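Local coordinates for aminotransferase, class IV (Brucella abortus, PDB 4TVI), which probably transfers the amino group between valine, leucine or isoleucine and 2-oxoglutarate, using pyridoxal 5'-phosphate as cofactor, at residues Thr217-Met222 with Ile241-Val246. Numbering follows the deposited sequence.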
ATOM      1  N   THR A 217     -15.650   0.186   1.372  1.00 18.54           N
ATOM      2  CA  THR A 217     -15.279   1.103   2.452  1.00 19.50           C
ATOM      3  C   THR A 217     -15.676   0.640   3.853  1.00 20.31           C
ATOM      4  O   THR A 217     -15.331   1.296   4.841  1.00 20.66           O
ATOM      5  CB  THR A 217     -15.926   2.486   2.258  1.00 20.46           C
ATOM      6  OG1 THR A 217     -17.353   2.350   2.323  1.00 19.30           O
ATOM      7  CG2 THR A 217     -15.524   3.104   0.922  1.00 19.78           C
ATOM      8  N   SER A 218     -16.417  -0.461   3.950  1.00 16.27           N
ATOM      9  CA  SER A 218     -17.039  -0.810   5.225  1.00 15.45           C
ATOM     10  C   SER A 218     -17.608  -2.223   5.274  1.00 17.16           C
ATOM     11  O   SER A 218     -17.934  -2.799   4.240  1.00 13.68           O
ATOM     12  CB  SER A 218     -18.159   0.183   5.521  1.00 16.98           C
ATOM     13  OG  SER A 218     -19.121   0.149   4.477  1.00 18.43           O
ATOM     14  N   ASN A 219     -17.767  -2.754   6.486  1.00 14.91           N
ATOM     15  CA  ASN A 219     -18.435  -4.037   6.678  1.00 16.52           C
ATOM     16  C   ASN A 219     -19.863  -3.963   6.178  1.00 17.30           C
ATOM     17  O   ASN A 219     -20.476  -2.898   6.212  1.00 19.49           O
ATOM     18  CB  ASN A 219     -18.412  -4.449   8.150  1.00 13.99           C
ATOM     19  CG  ASN A 219     -17.029  -4.826   8.621  1.00 16.76           C
ATOM     20  OD1 ASN A 219     -16.504  -4.242   9.565  1.00 13.29           O
ATOM     21  ND2 ASN A 219     -16.426  -5.817   7.964  1.00 17.14           N
ATOM     22  N   VAL A 220     -20.388  -5.086   5.698  1.00 17.03           N
ATOM     23  CA  VAL A 220     -21.725  -5.096   5.119  1.00 15.78           C
ATOM     24  C   VAL A 220     -22.625  -6.076   5.862  1.00 14.87           C
ATOM     25  O   VAL A 220     -22.162  -7.094   6.386  1.00 12.09           O
ATOM     26  CB  VAL A 220     -21.682  -5.435   3.610  1.00 19.79           C
ATOM     27  CG1 VAL A 220     -21.337  -6.907   3.384  1.00 17.57           C
ATOM     28  CG2 VAL A 220     -23.001  -5.073   2.927  1.00 22.09           C
ATOM     29  N   PHE A 221     -23.905  -5.724   5.937  1.00 13.61           N
ATOM     30  CA  PHE A 221     -24.935  -6.541   6.560  1.00 14.98           C
ATOM     31  C   PHE A 221     -26.125  -6.641   5.631  1.00 16.06           C
ATOM     32  O   PHE A 221     -26.350  -5.759   4.805  1.00 17.91           O
ATOM     33  CB  PHE A 221     -25.408  -5.934   7.882  1.00 14.65           C
ATOM     34  CG  PHE A 221     -24.448  -6.087   9.029  1.00 14.65           C
ATOM     35  CD1 PHE A 221     -23.308  -5.300   9.113  1.00 16.97           C
ATOM     36  CD2 PHE A 221     -24.727  -6.971  10.063  1.00 14.45           C
ATOM     37  CE1 PHE A 221     -22.441  -5.420  10.189  1.00 16.95           C
ATOM     38  CE2 PHE A 221     -23.868  -7.103  11.139  1.00 15.86           C
ATOM     39  CZ  PHE A 221     -22.720  -6.319  11.206  1.00 17.91           C
ATOM     40  N   MET A 222     -26.916  -7.692   5.795  1.00 15.07           N
ATOM     41  CA  MET A 222     -28.201  -7.767   5.125  1.00 17.11           C
ATOM     42  C   MET A 222     -29.266  -8.327   6.056  1.00 20.41           C
ATOM     43  O   MET A 222     -28.961  -8.993   7.047  1.00 19.68           O
ATOM     44  CB  MET A 222     -28.103  -8.614   3.855  1.00 18.36           C
ATOM     45  CG  MET A 222     -27.572 -10.020   4.078  1.00 17.50           C
ATOM     46  SD  MET A 222     -27.787 -11.063   2.624  1.00 22.67           S
ATOM     47  CE  MET A 222     -29.461 -11.650   2.891  1.00 16.34           C
ATOM     48  N   ILE A 241     -14.813  -3.132  14.342  1.00 18.24           N
ATOM     49  CA  ILE A 241     -15.200  -2.908  15.727  1.00 16.57           C
ATOM     50  C   ILE A 241     -16.660  -2.467  15.819  1.00 15.73           C
ATOM     51  O   ILE A 241     -17.383  -2.871  16.735  1.00 16.07           O
ATOM     52  CB  ILE A 241     -14.283  -1.864  16.386  1.00 16.97           C
ATOM     53  CG1 ILE A 241     -12.884  -2.454  16.567  1.00 15.39           C
ATOM     54  CG2 ILE A 241     -14.840  -1.416  17.731  1.00 18.29           C
ATOM     55  CD1 ILE A 241     -11.877  -1.461  17.003  1.00 15.02           C
ATOM     56  N   THR A 242     -17.095  -1.647  14.865  1.00 15.16           N
ATOM     57  CA  THR A 242     -18.489  -1.215  14.823  1.00 16.64           C
ATOM     58  C   THR A 242     -19.380  -2.412  14.513  1.00 16.71           C
ATOM     59  O   THR A 242     -20.447  -2.575  15.103  1.00 12.27           O
ATOM     60  CB  THR A 242     -18.726  -0.121  13.769  1.00 16.26           C
ATOM     61  OG1 THR A 242     -17.633   0.807  13.780  1.00 17.13           O
ATOM     62  CG2 THR A 242     -20.032   0.617  14.055  1.00 15.34           C
ATOM     63  N   ARG A 243     -18.916  -3.242  13.584  1.00 10.68           N
ATOM     64  CA  ARG A 243     -19.590  -4.483  13.198  1.00 14.13           C
ATOM     65  C   ARG A 243     -19.867  -5.378  14.402  1.00 12.68           C
ATOM     66  O   ARG A 243     -20.999  -5.818  14.609  1.00 13.52           O
ATOM     67  CB  ARG A 243     -18.740  -5.243  12.172  1.00 15.57           C
ATOM     68  CG  ARG A 243     -19.201  -6.674  11.888  1.00 14.82           C
ATOM     69  CD  ARG A 243     -18.108  -7.452  11.167  1.00 16.64           C
ATOM     70  NE  ARG A 243     -18.542  -8.797  10.819  1.00 19.05           N
ATOM     71  CZ  ARG A 243     -18.508  -9.830  11.651  1.00 19.38           C
ATOM     72  NH1 ARG A 243     -18.044  -9.678  12.889  1.00 18.13           N
ATOM     73  NH2 ARG A 243     -18.943 -11.015  11.244  1.00 20.90           N
ATOM     74  N   GLN A 244     -18.833  -5.627  15.201  1.00 12.38           N
ATOM     75  CA  GLN A 244     -18.957  -6.469  16.386  1.00 14.87           C
ATOM     76  C   GLN A 244     -19.926  -5.867  17.399  1.00 17.74           C
ATOM     77  O   GLN A 244     -20.687  -6.587  18.039  1.00 20.37           O
ATOM     78  CB  GLN A 244     -17.590  -6.674  17.042  1.00 17.16           C
ATOM     79  CG  GLN A 244     -16.572  -7.400  16.171  1.00 18.24           C
ATOM     80  CD  GLN A 244     -15.178  -7.364  16.769  1.00 19.66           C
ATOM     81  OE1 GLN A 244     -15.002  -7.513  17.979  1.00 18.02           O
ATOM     82  NE2 GLN A 244     -14.180  -7.145  15.922  1.00 21.01           N
ATOM     83  N   ARG A 245     -19.885  -4.545  17.546  1.00 18.44           N
ATOM     84  CA  ARG A 245     -20.755  -3.864  18.495  1.00 18.03           C
ATOM     85  C   ARG A 245     -22.215  -4.009  18.084  1.00 17.20           C
ATOM     86  O   ARG A 245     -23.073  -4.293  18.920  1.00 17.54           O
ATOM     87  CB  ARG A 245     -20.382  -2.383  18.615  1.00 16.72           C
ATOM     88  CG  ARG A 245     -21.222  -1.623  19.648  1.00 17.79           C
ATOM     89  CD  ARG A 245     -21.055  -2.232  21.042  1.00 18.32           C
ATOM     90  NE  ARG A 245     -19.668  -2.166  21.488  1.00 18.52           N
ATOM     91  CZ  ARG A 245     -19.204  -2.713  22.607  1.00 20.68           C
ATOM     92  NH1 ARG A 245     -20.021  -3.382  23.415  1.00 23.63           N
ATOM     93  NH2 ARG A 245     -17.920  -2.588  22.919  1.00 16.99           N
ATOM     94  N   VAL A 246     -22.486  -3.817  16.794  1.00 14.34           N
ATOM     95  CA  VAL A 246     -23.842  -3.922  16.254  1.00 14.91           C
ATOM     96  C   VAL A 246     -24.389  -5.355  16.364  1.00 16.82           C
ATOM     97  O   VAL A 246     -25.556  -5.567  16.723  1.00 16.55           O
ATOM     98  CB  VAL A 246     -23.885  -3.450  14.781  1.00 14.87           C
ATOM     99  CG1 VAL A 246     -25.197  -3.853  14.104  1.00 15.06           C
ATOM    100  CG2 VAL A 246     -23.668  -1.942  14.699  1.00 15.22           C
TER
HETATM  101  O   HOH W   1     -17.678  -2.218  11.131  1.00 16.62           O
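R243 sets CG opposite its backbone N (chi1 169°) and runs extended as far as NE, which carries its methylene chain off the helix and against both N219 and F221. Both of those residues place CG beside the backbone N, and both point their CB toward the helix. The side chains of N219 and R243 cross at about a right angle. The amide lies across the first part of the arginine chain: OD1 of N219 is 3.6 Å from CB of R243, and CG of N219 is 3.8 Å from CD of R243. F221 meets the same chain with the far end of its ring. Its CZ is 3.6 Å from CG of R243, and its CE1 is 3.9 Å from that same CG. The side chains of F221 and R243 also cross at about a right angle, with the ring and guanidinium planes 38° apart.

A water joins the two segments. It lies 2.8 Å from OD1 of N219 and accepts from the backbone N of R243 at 2.9 Å. That N-H lies in the first turn of the helix, where no earlier helical carbonyl is available to it.

The contact packs the start of helix 241-252 against strand 219-224 of the mixed sheet in a class IV aminotransferase. Here the helix start helps hold the cofactor phosphate, as the backbone N of I241 and OG1 of T242 both hydrogen-bond to phosphate oxygens of the PLP-modified lysine at position 180.

ND2 of N219 hydrogen-bonds to the carbonyl O of L238, which helps fix the turn of the amide, while the guanidinium of R243 passes beyond both side chains and forms a salt bridge through NH2 to E259, on strand 257-260.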